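Rev protein (Borrelia burgdorferi, PDB 5EQZ) is of unknown function but, as a plasmid-encoded, mostly helical protein with a lipoprotein-type signal in its natural form, is probably carried on the spirochaete's cell envelope. Local coordinates at residues 17-20 against 21-25; 28-31 against 32-36; 70-73 against 74-78. All blocks are in the same frame, centred on the assembly; numbering follows the deposited sequence. Where two conformers were deposited one is given.

Contact 1. Residues 17-20 against 21-25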
ATOM      1  N   ASP A  17       9.573  -0.160  18.386  1.00 18.05           N
ATOM      2  CA  ASP A  17       8.221  -0.598  18.741  1.00 17.70           C
ATOM      3  C   ASP A  17       7.167   0.309  18.125  1.00 20.16           C
ATOM      4  O   ASP A  17       6.168  -0.167  17.578  1.00 21.81           O
ATOM      5  CB  ASP A  17       8.023  -0.595  20.257  1.00 15.04           C
ATOM      6  CG  ASP A  17       8.792  -1.687  20.976  1.00 19.34           C
ATOM      7  OD1 ASP A  17       9.325  -2.626  20.342  1.00 21.31           O
ATOM      8  OD2 ASP A  17       8.831  -1.593  22.215  1.00 21.75           O
ATOM      9  N   SER A  18       7.352   1.620  18.269  1.00 21.00           N
ATOM     10  CA  SER A  18       6.366   2.575  17.763  0.61 23.66           C
ATOM     11  C   SER A  18       6.210   2.439  16.256  1.00 21.12           C
ATOM     12  O   SER A  18       5.088   2.408  15.737  1.00 19.72           O
ATOM     13  CB  SER A  18       6.782   3.997  18.139  0.61 25.81           C
ATOM     14  OG  SER A  18       5.848   4.949  17.655  0.61 23.91           O
ATOM     15  N   LEU A  19       7.326   2.354  15.536  1.00 16.67           N
ATOM     16  CA  LEU A  19       7.252   2.173  14.092  1.00 18.87           C
ATOM     17  C   LEU A  19       6.623   0.830  13.738  1.00 18.45           C
ATOM     18  O   LEU A  19       5.851   0.741  12.771  1.00 18.46           O
ATOM     19  CB  LEU A  19       8.648   2.318  13.488  1.00 21.23           C
ATOM     20  CG  LEU A  19       8.780   2.394  11.973  1.00 20.26           C
ATOM     21  CD1 LEU A  19       7.802   3.419  11.391  1.00 22.02           C
ATOM     22  CD2 LEU A  19      10.228   2.766  11.615  1.00 22.87           C
ATOM     23  N   MET A  20       6.917  -0.216  14.522  1.00 17.66           N
ATOM     24  CA  MET A  20       6.315  -1.523  14.282  1.00 16.53           C
ATOM     25  C   MET A  20       4.785  -1.446  14.401  1.00 18.80           C
ATOM     26  O   MET A  20       4.055  -1.997  13.567  1.00 20.17           O
ATOM     27  CB  MET A  20       6.864  -2.562  15.274  1.00 16.47           C
ATOM     28  CG  MET A  20       6.160  -3.936  15.141  1.00 20.19           C
ATOM     29  SD  MET A  20       6.496  -4.793  13.577  1.00 25.68           S
ATOM     30  CE  MET A  20       7.793  -5.883  14.011  1.00 30.42           C
ATOM     31  N   GLU A  21       4.280  -0.761  15.434  1.00 18.88           N
ATOM     32  CA  GLU A  21       2.830  -0.675  15.610  1.00 16.93           C
ATOM     33  C   GLU A  21       2.178   0.051  14.436  1.00 18.71           C
ATOM     34  O   GLU A  21       1.095  -0.342  13.981  1.00 18.54           O
ATOM     35  CB  GLU A  21       2.465   0.023  16.924  1.00 20.19           C
ATOM     36  CG  GLU A  21       2.965  -0.679  18.223  1.00 21.23           C
ATOM     37  CD  GLU A  21       2.410  -2.082  18.409  1.00 21.96           C
ATOM     38  OE1 GLU A  21       1.484  -2.496  17.675  1.00 20.67           O
ATOM     39  OE2 GLU A  21       2.913  -2.819  19.291  1.00 19.28           O
ATOM     40  N   ASP A  22       2.839   1.090  13.919  1.00 16.98           N
ATOM     41  CA  ASP A  22       2.328   1.797  12.742  1.00 15.64           C
ATOM     42  C   ASP A  22       2.351   0.897  11.512  1.00 21.48           C
ATOM     43  O   ASP A  22       1.387   0.879  10.736  1.00 19.97           O
ATOM     44  CB  ASP A  22       3.145   3.066  12.483  1.00 18.25           C
ATOM     45  CG  ASP A  22       2.840   4.187  13.461  1.00 23.06           C
ATOM     46  OD1 ASP A  22       1.709   4.270  13.972  1.00 27.43           O
ATOM     47  OD2 ASP A  22       3.740   5.021  13.682  1.00 26.20           O
ATOM     48  N   VAL A  23       3.444   0.142  11.315  1.00 20.80           N
ATOM     49  CA  VAL A  23       3.558  -0.761  10.170  1.00 22.95           C
ATOM     50  C   VAL A  23       2.492  -1.847  10.232  1.00 21.96           C
ATOM     51  O   VAL A  23       1.882  -2.201   9.211  1.00 21.67           O
ATOM     52  CB  VAL A  23       4.978  -1.359  10.108  1.00 22.69           C
ATOM     53  CG1 VAL A  23       5.040  -2.594   9.194  1.00 24.15           C
ATOM     54  CG2 VAL A  23       5.963  -0.298   9.655  1.00 21.89           C
ATOM     55  N   LEU A  24       2.214  -2.364  11.430  1.00 19.39           N
ATOM     56  CA  LEU A  24       1.210  -3.413  11.565  1.00 22.25           C
ATOM     57  C   LEU A  24      -0.201  -2.912  11.268  1.00 20.97           C
ATOM     58  O   LEU A  24      -1.082  -3.736  11.004  1.00 23.68           O
ATOM     59  CB  LEU A  24       1.259  -4.014  12.974  1.00 23.81           C
ATOM     60  CG  LEU A  24       2.511  -4.831  13.303  1.00 25.87           C
ATOM     61  CD1 LEU A  24       2.456  -5.296  14.757  1.00 27.68           C
ATOM     62  CD2 LEU A  24       2.678  -6.012  12.348  1.00 25.79           C
ATOM     63  N   ALA A  25      -0.428  -1.600  11.301  1.00 20.78           N
ATOM     64  CA  ALA A  25      -1.731  -1.009  10.978  1.00 19.27           C
ATOM     65  C   ALA A  25      -1.905  -0.701   9.495  1.00 22.46           C
ATOM     66  O   ALA A  25      -3.007  -0.280   9.090  1.00 23.22           O
ATOM     67  CB  ALA A  25      -1.947   0.281  11.776  1.00 20.80           C
TER
HETATM   68  O   HOH W   1       5.859   5.611  15.326  1.00 44.47           O
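Met-20 and Leu-24 meet one turn apart on helix 10-24, the first helix of an elongated bundle, where residues 17-20 bond and pack onto 21-25 in the four-residue step of an alpha-helix. Four backbone hydrogen bonds carry the step, running from Glu-21 N, Asp-22 N, Val-23 N and Leu-24 N to the backbone carbonyl oxygens (O) of Asp-17, Ser-18, Leu-19 and Met-20; the shortest is Leu-24 N to Met-20 O at 2.8 Å. Beside it, Leu-24 CG sits 3.2 Å from Met-20 O. Met-20 starts out extended, with chi1 at 175°, then bends at chi2 (67°) and chi3 (97°), which swings its sulfur across the Leu-24 branch. Met-20 SD comes 4.0 Å from Leu-24 CG, and Met-20 CG lies at the same 4.0 Å from Leu-24 CD1. On the buried side Leu-19 CD1 only grazes Val-23 CG2, at 4.5 Å. Leu-19 packs on Lys-41, Ile-42 and Leu-45 of helix 32-48 and Leu-64 of helix 55-88, the helix that also meets Met-20 with Asn-63 and Ser-67, and Leu-24 with Ser-67. On the polar side one water donates to Asp-22 OD2 over 2.7 Å, while its approach to Ser-18 OG is too short to trust and involves a side chain modelled twice. Asp-17 turns its OD1 to Lys-60 in a salt bridge. Leu-19 and Val-23 thus form the buried side and the remaining surface is mixed, an arrangement typical of one helix in an antiparallel helical bundle.

Contact 2. Residues 28-31 against 32-36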
ATOM      1  N   ASN A  28      -4.582  -2.616   2.870  1.00 21.10           N
ATOM      2  CA  ASN A  28      -4.474  -2.515   1.417  1.00 20.81           C
ATOM      3  C   ASN A  28      -5.065  -1.219   0.861  1.00 21.17           C
ATOM      4  O   ASN A  28      -4.803  -0.893  -0.300  1.00 22.82           O
ATOM      5  CB  ASN A  28      -5.138  -3.720   0.742  1.00 26.14           C
ATOM      6  CG  ASN A  28      -4.343  -4.994   0.914  1.00 25.99           C
ATOM      7  OD1 ASN A  28      -3.133  -4.958   1.140  1.00 24.83           O
ATOM      8  ND2 ASN A  28      -5.020  -6.135   0.806  1.00 25.94           N
ATOM      9  N   ASP A  29      -5.853  -0.473   1.628  1.00 22.89           N
ATOM     10  CA  ASP A  29      -6.251   0.848   1.153  1.00 23.26           C
ATOM     11  C   ASP A  29      -5.447   1.972   1.808  1.00 20.81           C
ATOM     12  O   ASP A  29      -5.759   3.143   1.604  1.00 23.95           O
ATOM     13  CB  ASP A  29      -7.774   1.064   1.292  1.00 29.56           C
ATOM     14  CG  ASP A  29      -8.255   1.242   2.731  1.00 33.75           C
ATOM     15  OD1 ASP A  29      -7.522   0.985   3.702  1.00 32.21           O
ATOM     16  OD2 ASP A  29      -9.414   1.663   2.886  1.00 36.45           O
ATOM     17  N   SER A  30      -4.378   1.648   2.538  1.00 20.87           N
ATOM     18  CA  SER A  30      -3.454   2.684   2.982  1.00 20.41           C
ATOM     19  C   SER A  30      -2.755   3.316   1.792  1.00 21.89           C
ATOM     20  O   SER A  30      -2.359   2.624   0.855  1.00 25.18           O
ATOM     21  CB  SER A  30      -2.403   2.095   3.932  1.00 20.91           C
ATOM     22  OG  SER A  30      -3.023   1.544   5.071  1.00 22.53           O
ATOM     23  N   SER A  31      -2.569   4.633   1.839  1.00 26.65           N
ATOM     24  CA  SER A  31      -1.969   5.324   0.703  1.00 33.33           C
ATOM     25  C   SER A  31      -0.534   4.854   0.468  1.00 33.00           C
ATOM     26  O   SER A  31       0.168   4.421   1.391  1.00 31.55           O
ATOM     27  CB  SER A  31      -1.996   6.845   0.915  1.00 37.61           C
ATOM     28  OG  SER A  31      -0.959   7.273   1.788  1.00 36.54           O
ATOM     29  N   GLY A  32      -0.108   4.922  -0.794  1.00 34.36           N
ATOM     30  CA  GLY A  32       1.276   4.609  -1.109  1.00 36.89           C
ATOM     31  C   GLY A  32       2.268   5.470  -0.347  1.00 37.35           C
ATOM     32  O   GLY A  32       3.326   4.986   0.062  1.00 34.32           O
ATOM     33  N   GLY A  33       1.936   6.749  -0.139  1.00 36.74           N
ATOM     34  CA  GLY A  33       2.812   7.622   0.623  1.00 36.12           C
ATOM     35  C   GLY A  33       3.077   7.133   2.034  1.00 33.17           C
ATOM     36  O   GLY A  33       4.170   7.335   2.567  1.00 34.18           O
ATOM     37  N   LYS A  34       2.088   6.488   2.663  1.00 30.63           N
ATOM     38  CA  LYS A  34       2.317   5.927   3.995  1.00 33.52           C
ATOM     39  C   LYS A  34       3.312   4.775   3.952  1.00 29.45           C
ATOM     40  O   LYS A  34       4.131   4.613   4.872  1.00 24.07           O
ATOM     41  CB  LYS A  34       0.997   5.464   4.614  1.00 37.49           C
ATOM     42  CG  LYS A  34       0.196   6.575   5.267  1.00 42.39           C
ATOM     43  CD  LYS A  34      -0.212   6.206   6.684  1.00 44.91           C
ATOM     44  CE  LYS A  34      -1.264   5.110   6.689  1.00 48.35           C
ATOM     45  NZ  LYS A  34      -2.076   5.127   7.946  1.00 49.73           N
ATOM     46  N   PHE A  35       3.247   3.950   2.904  1.00 28.54           N
ATOM     47  CA  PHE A  35       4.217   2.866   2.764  1.00 25.10           C
ATOM     48  C   PHE A  35       5.627   3.411   2.592  1.00 30.42           C
ATOM     49  O   PHE A  35       6.561   2.964   3.269  1.00 28.23           O
ATOM     50  CB  PHE A  35       3.860   1.967   1.584  1.00 25.29           C
ATOM     51  CG  PHE A  35       2.766   0.996   1.868  1.00 24.30           C
ATOM     52  CD1 PHE A  35       1.434   1.352   1.657  1.00 23.80           C
ATOM     53  CD2 PHE A  35       3.060  -0.280   2.337  1.00 21.71           C
ATOM     54  CE1 PHE A  35       0.419   0.451   1.911  1.00 23.11           C
ATOM     55  CE2 PHE A  35       2.044  -1.188   2.605  1.00 22.02           C
ATOM     56  CZ  PHE A  35       0.730  -0.829   2.388  1.00 22.38           C
ATOM     57  N   LYS A  36       5.807   4.370   1.674  1.00 30.47           N
ATOM     58  CA  LYS A  36       7.148   4.895   1.444  1.00 30.64           C
ATOM     59  C   LYS A  36       7.670   5.617   2.670  1.00 29.78           C
ATOM     60  O   LYS A  36       8.871   5.550   2.960  1.00 32.70           O
ATOM     61  CB  LYS A  36       7.177   5.825   0.232  1.00 33.88           C
ATOM     62  CG  LYS A  36       8.597   6.096  -0.258  1.00 38.40           C
ATOM     63  CD  LYS A  36       8.682   7.303  -1.181  1.00 42.54           C
ATOM     64  CE  LYS A  36      10.125   7.756  -1.359  1.00 45.24           C
ATOM     65  NZ  LYS A  36      10.501   8.807  -0.378  1.00 44.05           N
TER
HETATM   66  O   HOH W   2      -4.232   3.332   6.459  1.00 37.35           O
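Ser-30 and Ser-31 lead the loop after helix 10-24 into helix 32-48, and Ser-31 forms its N-cap over the first turn. Earlier in the loop, Asn-28 offers its backbone O to Lys-75 NZ of helix 55-88. Ser-30, in an extended backbone conformation, gives its own carbonyl to the same ammonium group, while its side chain turns back: Ser-30 OG is hydrogen-bonded to Val-27 N and lies 2.6 Å from a water. The same water accepts from Lys-34 NZ at 3.2 Å, a loose bridge for a lysine whose chain bends at chi2 and chi3 to come back over the loop. Ser-30 CB meets Phe-35 CE1 at 3.8 Å. At Ser-31 the hydroxyl, turned between backbone N and carbonyl carbon (chi1 79°), faces the first turn and takes Lys-34 N at 3.3 Å with an N-H...O angle of 149°. Lys-34 N is shared between Ser-31 OG and, weakly, Ser-31 O, while Phe-35 N makes a second weak bond to Ser-31 O. Gly-32 and Gly-33 supply the backbone of the first turn. Phe-35 turns its ring inward to Phe-68, Lys-75 and Leu-141, with the two serine carbonyls lined up at its edge: Ser-30 O lies in the ring plane, 3.7 Å from CE1, and Ser-31 O stands 3.3 Å from Phe-35 CD1.

Contact 3. Residues 70-73 against 74-78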
ATOM      1  N   ASP A  70       5.904  -7.776   4.367  1.00 26.86           N
ATOM      2  CA  ASP A  70       4.673  -8.542   4.202  1.00 29.70           C
ATOM      3  C   ASP A  70       3.479  -7.628   3.953  1.00 24.84           C
ATOM      4  O   ASP A  70       2.588  -7.966   3.157  1.00 25.07           O
ATOM      5  CB  ASP A  70       4.431  -9.416   5.422  1.00 33.73           C
ATOM      6  CG  ASP A  70       5.456 -10.527   5.551  1.00 37.80           C
ATOM      7  OD1 ASP A  70       6.105 -10.899   4.542  1.00 40.78           O
ATOM      8  OD2 ASP A  70       5.607 -11.034   6.672  1.00 42.71           O
ATOM      9  N   LYS A  71       3.438  -6.473   4.619  1.00 21.25           N
ATOM     10  CA  LYS A  71       2.407  -5.480   4.311  1.00 20.69           C
ATOM     11  C   LYS A  71       2.567  -4.957   2.889  1.00 21.10           C
ATOM     12  O   LYS A  71       1.572  -4.752   2.180  1.00 22.47           O
ATOM     13  CB  LYS A  71       2.459  -4.324   5.308  1.00 21.31           C
ATOM     14  CG  LYS A  71       2.038  -4.725   6.718  1.00 23.08           C
ATOM     15  CD  LYS A  71       0.579  -5.164   6.773  1.00 30.62           C
ATOM     16  CE  LYS A  71       0.224  -5.779   8.127  1.00 37.09           C
ATOM     17  NZ  LYS A  71      -1.214  -5.601   8.448  1.00 40.80           N
ATOM     18  N   LEU A  72       3.808  -4.749   2.442  1.00 18.27           N
ATOM     19  CA  LEU A  72       4.011  -4.288   1.068  1.00 20.55           C
ATOM     20  C   LEU A  72       3.584  -5.339   0.047  1.00 24.56           C
ATOM     21  O   LEU A  72       2.933  -5.009  -0.957  1.00 21.43           O
ATOM     22  CB  LEU A  72       5.467  -3.886   0.862  1.00 22.49           C
ATOM     23  CG  LEU A  72       5.799  -3.359  -0.529  1.00 21.59           C
ATOM     24  CD1 LEU A  72       4.946  -2.132  -0.834  1.00 22.85           C
ATOM     25  CD2 LEU A  72       7.296  -3.020  -0.576  1.00 27.57           C
ATOM     26  N   ALA A  73       3.952  -6.604   0.266  1.00 23.48           N
ATOM     27  CA  ALA A  73       3.522  -7.666  -0.646  1.00 30.57           C
ATOM     28  C   ALA A  73       1.999  -7.730  -0.756  1.00 29.80           C
ATOM     29  O   ALA A  73       1.447  -7.910  -1.854  1.00 25.55           O
ATOM     30  CB  ALA A  73       4.083  -9.010  -0.182  1.00 33.66           C
ATOM     31  N   ALA A  74       1.299  -7.589   0.367  1.00 24.89           N
ATOM     32  CA  ALA A  74      -0.161  -7.614   0.317  1.00 22.18           C
ATOM     33  C   ALA A  74      -0.714  -6.424  -0.459  1.00 23.74           C
ATOM     34  O   ALA A  74      -1.646  -6.580  -1.263  1.00 23.32           O
ATOM     35  CB  ALA A  74      -0.734  -7.639   1.731  1.00 20.70           C
ATOM     36  N   LYS A  75      -0.154  -5.229  -0.236  1.00 21.12           N
ATOM     37  CA  LYS A  75      -0.644  -4.039  -0.929  1.00 18.41           C
ATOM     38  C   LYS A  75      -0.442  -4.164  -2.432  1.00 21.86           C
ATOM     39  O   LYS A  75      -1.368  -3.919  -3.218  1.00 21.32           O
ATOM     40  CB  LYS A  75       0.063  -2.792  -0.405  1.00 16.98           C
ATOM     41  CG  LYS A  75      -0.208  -1.523  -1.200  1.00 19.89           C
ATOM     42  CD  LYS A  75      -1.631  -1.010  -0.977  1.00 19.44           C
ATOM     43  CE  LYS A  75      -1.829   0.385  -1.567  1.00 22.27           C
ATOM     44  NZ  LYS A  75      -3.128   0.968  -1.102  1.00 21.60           N
ATOM     45  N   LEU A  76       0.765  -4.561  -2.853  1.00 21.87           N
ATOM     46  CA  LEU A  76       1.045  -4.682  -4.283  1.00 23.89           C
ATOM     47  C   LEU A  76       0.189  -5.758  -4.938  1.00 25.61           C
ATOM     48  O   LEU A  76      -0.235  -5.604  -6.090  1.00 27.32           O
ATOM     49  CB  LEU A  76       2.528  -4.980  -4.502  1.00 25.37           C
ATOM     50  CG  LEU A  76       3.462  -3.792  -4.274  1.00 31.99           C
ATOM     51  CD1 LEU A  76       4.895  -4.269  -4.108  1.00 32.89           C
ATOM     52  CD2 LEU A  76       3.365  -2.825  -5.445  1.00 35.34           C
ATOM     53  N   ALA A  77      -0.061  -6.870  -4.242  1.00 26.10           N
ATOM     54  CA  ALA A  77      -0.910  -7.904  -4.832  1.00 27.83           C
ATOM     55  C   ALA A  77      -2.347  -7.414  -4.958  1.00 32.72           C
ATOM     56  O   ALA A  77      -3.025  -7.679  -5.967  1.00 34.01           O
ATOM     57  CB  ALA A  77      -0.848  -9.183  -3.999  1.00 28.72           C
ATOM     58  N   ALA A  78      -2.825  -6.692  -3.944  1.00 24.33           N
ATOM     59  CA  ALA A  78      -4.177  -6.152  -3.984  1.00 25.49           C
ATOM     60  C   ALA A  78      -4.327  -5.161  -5.128  1.00 25.34           C
ATOM     61  O   ALA A  78      -5.357  -5.151  -5.818  1.00 24.04           O
ATOM     62  CB  ALA A  78      -4.519  -5.492  -2.645  1.00 21.34           C
TER
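Peptide groups are the flat units that join Leu-72 to Leu-76, for residues 70-78 contain no aromatic ring; Phe-35 of helix 32-48 is a ring that lies against Leu-72. Leu-76 N reaches Leu-72 O at 2.9 Å, almost straight at 174°. The neighbouring bonds, Ala-74 N to Asp-70 O, Lys-75 N to Lys-71 O and Ala-77 N to Ala-73 O, continue the alpha-helical pattern at 3.0 to 3.1 Å. The two leucines also touch through their branches. Leu-72 holds CG opposite its backbone N (chi1 -179°), whereas Leu-76 tucks CG beside its own N (chi1 -74°), and the chains cross with Leu-72 CG 3.8 Å from Leu-76 CD1. Leu-76 continues onto Leu-141 and Glu-142 of helix 122-142. The lysines run elsewhere: Lys-71 NZ bonds the carbonyls of Leu-24 and Leu-26, and Lys-75 NZ takes Val-108 O as one of the three carbonyls that grip it. Ala-73 and Ala-77 put small methyls on the exposed side, Ala-77 CB 3.4 Å from Ala-73 O. The chemistry implies a helix that packs by its leucines and ties backbone carbonyls of neighbouring chain segments by its lysines, which probably favours charged ammonium groups.

All three contacts are local steps along or into helices, yet their settings differ. Contacts 1 and 2 are both partly buried, contact 3 is a surface contact, and none is wholly core. Contact 2 lies nearest the middle of the chain, its centre about 4 Å from that of the chain; contact 3 is close by, and contact 1 sits about 15 Å out. Contacts 1 and 3 are regular helix turns with apolar side chains meeting one turn apart, whereas contact 2 is a helix start, built from hydroxyls, water and weak amide bonds. Helix 55-88 connects them, for lysines of contact 3 probably bond backbone oxygens of both other contacts.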